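Local coordinates for transposon Tn7 transposition protein TnsA (Escherichia coli, PDB 1T0F) that cuts the 5' DNA strands at the ends of transposon Tn7, forming the transposase together with TnsB, at residues S77-P90 and V113-G125. Residues are numbered along the deposited sequence; the frame is centred on the assembly and turned at random.
Sequences SSVLDIREQFPLLP and VMSTDFLVDCKDG. With MG (magnesium ion), chain E.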
loop_
_atom_site.group_PDB
_atom_site.type_symbol
_atom_site.label_atom_id
_atom_site.label_comp_id
_atom_site.label_asym_id
_atom_site.label_seq_id
_atom_site.Cartn_x
_atom_site.Cartn_y
_atom_site.Cartn_z
ATOM N N SER A 77 12.001 9.330 -2.119
ATOM C CA SER A 77 11.964 10.763 -2.408
ATOM C C SER A 77 11.287 11.139 -3.729
ATOM O O SER A 77 10.642 12.179 -3.815
ATOM C CB SER A 77 13.381 11.351 -2.379
ATOM O OG SER A 77 14.162 10.873 -3.457
ATOM N N SER A 78 11.411 10.291 -4.743
ATOM C CA SER A 78 10.834 10.578 -6.058
ATOM C C SER A 78 9.316 10.414 -6.196
ATOM O O SER A 78 8.726 10.921 -7.148
ATOM C CB SER A 78 11.511 9.714 -7.120
ATOM O OG SER A 78 11.209 8.346 -6.908
ATOM N N VAL A 79 8.685 9.704 -5.269
ATOM C CA VAL A 79 7.236 9.520 -5.355
ATOM C C VAL A 79 6.516 10.848 -5.178
ATOM O O VAL A 79 6.750 11.585 -4.210
ATOM C CB VAL A 79 6.739 8.499 -4.305
ATOM C CG1 VAL A 79 5.214 8.486 -4.242
ATOM C CG2 VAL A 79 7.249 7.113 -4.676
ATOM N N LEU A 80 5.642 11.157 -6.131
ATOM C CA LEU A 80 4.878 12.400 -6.111
ATOM C C LEU A 80 3.458 12.188 -5.593
ATOM O O LEU A 80 2.941 12.992 -4.812
ATOM C CB LEU A 80 4.818 12.991 -7.519
ATOM C CG LEU A 80 4.099 14.328 -7.691
ATOM C CD1 LEU A 80 4.817 15.422 -6.901
ATOM C CD2 LEU A 80 4.065 14.680 -9.171
ATOM N N ASP A 81 2.821 11.110 -6.041
ATOM C CA ASP A 81 1.458 10.815 -5.611
ATOM C C ASP A 81 1.282 9.314 -5.418
ATOM O O ASP A 81 1.951 8.508 -6.066
ATOM C CB ASP A 81 0.449 11.328 -6.649
ATOM C CG ASP A 81 -0.983 11.378 -6.111
ATOM O OD1 ASP A 81 -1.184 11.166 -4.893
ATOM O OD2 ASP A 81 -1.913 11.648 -6.908
ATOM N N ILE A 82 0.398 8.957 -4.496
ATOM C CA ILE A 82 0.086 7.563 -4.205
ATOM C C ILE A 82 -1.434 7.499 -4.173
ATOM O O ILE A 82 -2.063 8.106 -3.306
ATOM C CB ILE A 82 0.628 7.126 -2.827
ATOM C CG1 ILE A 82 2.163 7.128 -2.840
ATOM C CG2 ILE A 82 0.105 5.722 -2.480
ATOM C CD1 ILE A 82 2.785 6.934 -1.456
ATOM N N ARG A 83 -2.015 6.791 -5.135
ATOM C CA ARG A 83 -3.462 6.645 -5.206
ATOM C C ARG A 83 -3.839 5.189 -4.931
ATOM O O ARG A 83 -3.755 4.341 -5.811
ATOM C CB ARG A 83 -3.959 7.103 -6.582
ATOM C CG ARG A 83 -4.022 8.644 -6.717
ATOM C CD ARG A 83 -4.430 9.110 -8.118
ATOM N NE ARG A 83 -3.375 8.921 -9.117
ATOM C CZ ARG A 83 -3.565 8.990 -10.433
ATOM N NH1 ARG A 83 -4.772 9.236 -10.919
ATOM N NH2 ARG A 83 -2.548 8.835 -11.270
ATOM N N GLU A 84 -4.247 4.920 -3.695
ATOM C CA GLU A 84 -4.605 3.567 -3.265
ATOM C C GLU A 84 -6.020 3.172 -3.668
ATOM O O GLU A 84 -6.884 4.032 -3.863
ATOM C CB GLU A 84 -4.454 3.429 -1.743
ATOM C CG GLU A 84 -5.565 4.073 -0.893
ATOM C CD GLU A 84 -5.355 5.563 -0.610
ATOM O OE1 GLU A 84 -4.564 6.222 -1.321
ATOM O OE2 GLU A 84 -6.003 6.080 0.325
ATOM N N GLN A 85 -6.242 1.864 -3.783
ATOM C CA GLN A 85 -7.549 1.312 -4.149
ATOM C C GLN A 85 -8.071 2.036 -5.393
ATOM O O GLN A 85 -9.175 2.598 -5.392
ATOM C CB GLN A 85 -8.543 1.484 -2.989
ATOM C CG GLN A 85 -7.982 1.340 -1.568
ATOM C CD GLN A 85 -7.250 0.024 -1.306
ATOM O OE1 GLN A 85 -7.505 -0.994 -1.959
ATOM N NE2 GLN A 85 -6.344 0.041 -0.325
ATOM N N PHE A 86 -7.267 2.022 -6.452
ATOM C CA PHE A 86 -7.615 2.692 -7.699
ATOM C C PHE A 86 -8.530 1.807 -8.552
ATOM O O PHE A 86 -8.144 0.716 -8.977
ATOM C CB PHE A 86 -6.341 3.036 -8.474
ATOM C CG PHE A 86 -6.581 3.918 -9.661
ATOM C CD1 PHE A 86 -6.781 5.283 -9.494
ATOM C CD2 PHE A 86 -6.636 3.383 -10.941
ATOM C CE1 PHE A 86 -7.033 6.106 -10.590
ATOM C CE2 PHE A 86 -6.889 4.198 -12.047
ATOM C CZ PHE A 86 -7.088 5.564 -11.867
ATOM N N PRO A 87 -9.754 2.285 -8.831
ATOM C CA PRO A 87 -10.736 1.539 -9.627
ATOM C C PRO A 87 -10.418 1.449 -11.114
ATOM O O PRO A 87 -9.943 2.411 -11.714
ATOM C CB PRO A 87 -12.031 2.299 -9.349
ATOM C CG PRO A 87 -11.539 3.730 -9.329
ATOM C CD PRO A 87 -10.273 3.625 -8.476
ATOM N N LEU A 88 -10.687 0.284 -11.707
ATOM C CA LEU A 88 -10.449 0.060 -13.121
ATOM C C LEU A 88 -11.798 0.217 -13.824
ATOM O O LEU A 88 -12.792 -0.359 -13.383
ATOM C CB LEU A 88 -9.900 -1.353 -13.350
ATOM C CG LEU A 88 -8.808 -1.844 -12.389
ATOM C CD1 LEU A 88 -8.244 -3.167 -12.899
ATOM C CD2 LEU A 88 -7.697 -0.810 -12.285
ATOM N N LEU A 89 -11.824 0.994 -14.903
ATOM C CA LEU A 89 -13.058 1.250 -15.656
ATOM C C LEU A 89 -13.808 -0.034 -16.000
ATOM O O LEU A 89 -13.320 -0.856 -16.776
ATOM C CB LEU A 89 -12.746 1.995 -16.954
ATOM C CG LEU A 89 -13.978 2.481 -17.725
ATOM C CD1 LEU A 89 -14.723 3.494 -16.865
ATOM C CD2 LEU A 89 -13.568 3.112 -19.048
ATOM N N PRO A 90 -15.017 -0.207 -15.443
ATOM C CA PRO A 90 -15.847 -1.393 -15.681
ATOM C C PRO A 90 -16.035 -1.782 -17.146
ATOM O O PRO A 90 -15.948 -2.959 -17.495
ATOM C CB PRO A 90 -17.164 -1.030 -14.996
ATOM C CG PRO A 90 -16.715 -0.199 -13.850
ATOM C CD PRO A 90 -15.682 0.707 -14.498
ATOM N N VAL A 113 -16.634 -3.771 -9.320
ATOM C CA VAL A 113 -15.633 -2.869 -9.859
ATOM C C VAL A 113 -14.292 -3.374 -9.339
ATOM O O VAL A 113 -14.106 -3.522 -8.132
ATOM C CB VAL A 113 -15.841 -1.427 -9.360
ATOM C CG1 VAL A 113 -14.676 -0.542 -9.824
ATOM C CG2 VAL A 113 -17.170 -0.884 -9.897
ATOM N N MET A 114 -13.373 -3.652 -10.253
ATOM C CA MET A 114 -12.048 -4.126 -9.865
ATOM C C MET A 114 -11.196 -2.928 -9.452
ATOM O O MET A 114 -11.457 -1.798 -9.871
ATOM C CB MET A 114 -11.389 -4.851 -11.040
ATOM C CG MET A 114 -12.121 -6.106 -11.474
ATOM S SD MET A 114 -11.294 -6.973 -12.797
ATOM C CE MET A 114 -9.918 -7.731 -11.870
ATOM N N SER A 115 -10.188 -3.169 -8.620
ATOM C CA SER A 115 -9.309 -2.085 -8.186
ATOM C C SER A 115 -7.867 -2.568 -8.048
ATOM O O SER A 115 -7.611 -3.744 -7.781
ATOM C CB SER A 115 -9.798 -1.486 -6.858
ATOM O OG SER A 115 -9.750 -2.420 -5.791
ATOM N N THR A 116 -6.932 -1.651 -8.271
ATOM C CA THR A 116 -5.508 -1.942 -8.159
ATOM C C THR A 116 -5.084 -1.276 -6.858
ATOM O O THR A 116 -5.406 -0.112 -6.615
ATOM C CB THR A 116 -4.738 -1.367 -9.368
ATOM O OG1 THR A 116 -5.062 -2.139 -10.529
ATOM C CG2 THR A 116 -3.228 -1.438 -9.139
ATOM N N ASP A 117 -4.365 -2.009 -6.018
ATOM C CA ASP A 117 -4.002 -1.485 -4.721
ATOM C C ASP A 117 -3.316 -0.130 -4.690
ATOM O O ASP A 117 -3.632 0.676 -3.818
ATOM C CB ASP A 117 -3.201 -2.529 -3.950
ATOM C CG ASP A 117 -3.993 -3.821 -3.762
ATOM O OD1 ASP A 117 -5.240 -3.739 -3.688
ATOM O OD2 ASP A 117 -3.390 -4.905 -3.695
ATOM N N PHE A 118 -2.399 0.123 -5.624
ATOM C CA PHE A 118 -1.703 1.416 -5.673
ATOM C C PHE A 118 -1.370 1.851 -7.091
ATOM O O PHE A 118 -0.863 1.060 -7.889
ATOM C CB PHE A 118 -0.363 1.371 -4.916
ATOM C CG PHE A 118 -0.474 1.030 -3.460
ATOM C CD1 PHE A 118 -0.766 2.011 -2.515
ATOM C CD2 PHE A 118 -0.233 -0.274 -3.024
ATOM C CE1 PHE A 118 -0.814 1.699 -1.151
ATOM C CE2 PHE A 118 -0.276 -0.598 -1.667
ATOM C CZ PHE A 118 -0.566 0.390 -0.724
ATOM N N LEU A 119 -1.654 3.110 -7.406
ATOM C CA LEU A 119 -1.284 3.677 -8.700
ATOM C C LEU A 119 -0.318 4.764 -8.240
ATOM O O LEU A 119 -0.699 5.664 -7.491
ATOM C CB LEU A 119 -2.480 4.292 -9.432
ATOM C CG LEU A 119 -2.072 5.031 -10.713
ATOM C CD1 LEU A 119 -1.390 4.079 -11.683
ATOM C CD2 LEU A 119 -3.306 5.650 -11.370
ATOM N N VAL A 120 0.929 4.674 -8.684
ATOM C CA VAL A 120 1.961 5.597 -8.217
ATOM C C VAL A 120 2.509 6.499 -9.303
ATOM O O VAL A 120 2.748 6.054 -10.427
ATOM C CB VAL A 120 3.141 4.782 -7.595
ATOM C CG1 VAL A 120 4.179 5.719 -6.950
ATOM C CG2 VAL A 120 2.595 3.794 -6.559
ATOM N N ASP A 121 2.692 7.773 -8.951
ATOM C CA ASP A 121 3.257 8.770 -9.857
ATOM C C ASP A 121 4.592 9.222 -9.257
ATOM O O ASP A 121 4.672 9.502 -8.068
ATOM C CB ASP A 121 2.326 9.979 -9.983
ATOM C CG ASP A 121 1.075 9.672 -10.788
ATOM O OD1 ASP A 121 1.200 9.413 -12.001
ATOM O OD2 ASP A 121 -0.028 9.690 -10.207
ATOM N N CYS A 122 5.633 9.292 -10.077
ATOM C CA CYS A 122 6.948 9.717 -9.598
ATOM C C CYS A 122 7.411 10.954 -10.367
ATOM O O CYS A 122 7.036 11.149 -11.527
ATOM C CB CYS A 122 7.966 8.586 -9.769
ATOM S SG CYS A 122 7.558 7.069 -8.849
ATOM N N LYS A 123 8.222 11.780 -9.714
ATOM C CA LYS A 123 8.728 13.016 -10.313
ATOM C C LYS A 123 9.774 12.759 -11.381
ATOM O O LYS A 123 9.861 13.487 -12.371
ATOM C CB LYS A 123 9.325 13.920 -9.233
ATOM C CG LYS A 123 8.300 14.448 -8.250
ATOM C CD LYS A 123 8.937 15.325 -7.186
ATOM C CE LYS A 123 9.927 14.544 -6.340
ATOM N NZ LYS A 123 10.452 15.375 -5.214
ATOM N N ASP A 124 10.582 11.733 -11.158
ATOM C CA ASP A 124 11.631 11.348 -12.091
ATOM C C ASP A 124 12.006 9.916 -11.771
ATOM O O ASP A 124 11.281 9.232 -11.053
ATOM C CB ASP A 124 12.864 12.247 -11.936
ATOM C CG ASP A 124 13.336 12.349 -10.498
ATOM O OD1 ASP A 124 13.145 11.379 -9.737
ATOM O OD2 ASP A 124 13.908 13.398 -10.133
ATOM N N GLY A 125 13.141 9.465 -12.288
ATOM C CA GLY A 125 13.558 8.103 -12.017
ATOM C C GLY A 125 13.113 7.121 -13.088
ATOM O O GLY A 125 12.553 7.522 -14.110
HETATM MG MG MG E . -4.553 -6.928 -3.136
HETATM O O HOH W 1 11.418 7.250 -9.314
HETATM O O HOH W 2 -1.475 11.895 -9.450
HETATM O O HOH W 3 -0.728 8.300 -8.144
HETATM O O HOH W 4 -7.624 -2.277 -4.431
HETATM O O HOH W 5 -13.751 -2.819 -12.942
HETATM O O HOH W 6 -4.859 -6.378 -0.660
HETATM O O HOH W 7 -5.909 -8.883 -2.615
#
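Leu119 fills the tight part of this antiparallel pairing, its CD2 methyl touching both the Phe86 ring and the Arg83 guanidinium. With CG anti to the backbone N (chi1 173°), Leu119 CD2 reaches over the centre of the Phe86 ring, 3.7 Å from the centroid and 6° off the normal, a CH-pi contact. Leu119 CD2 also lies over one face of the guanidinium, 3.3 Å from Arg83 NH2. Arg83 NH2 donates to the syn lone pair of Asp121 OD2 at 2.9 Å, a salt bridge with an N-H...O angle of 140°, OD2 being tilted out of the guanidinium plane. Replacing Arg83 by an alanine is likely to leave Asp121 without its positive partner near Asp81 and to uncover one side of Leu119 CD2. Asp81 OD2, 4.3 Å from Asp121 OD2, also accepts from Gly29 N. One water bridges those two oxygens, and another links Arg83 NE, Leu119 O and Asp121 OD2.

Ser77, Leu80, Lys123 and Asp124 form the looser, exposed end: Leu80 CB meets Lys123 CG at 3.8 Å. Ser78 and Val79 pack on an aromatic side chain of another protein's chain. Leu80 N and Asp81 N both donate to Asp121 O, defining a classic beta bulge.

At the corners near 85 and 117, Asp117 OD2 binds the magnesium ion at 2.4 Å; Gln133 and Val134 complete its protein ligands. Gln85 OE1 and Asp117 OD1 share a water, while Gln85 NE2 bonds to catalytic Glu66.

Within the PDDEXK-type nuclease sheet, 79-87 is an outermost strand and 115-122 lies between it and 129-134. Helix 64-75 packs on Ile82, Phe118 and Val120; helix 143-159 meets Leu88 and Leu119 from the other face.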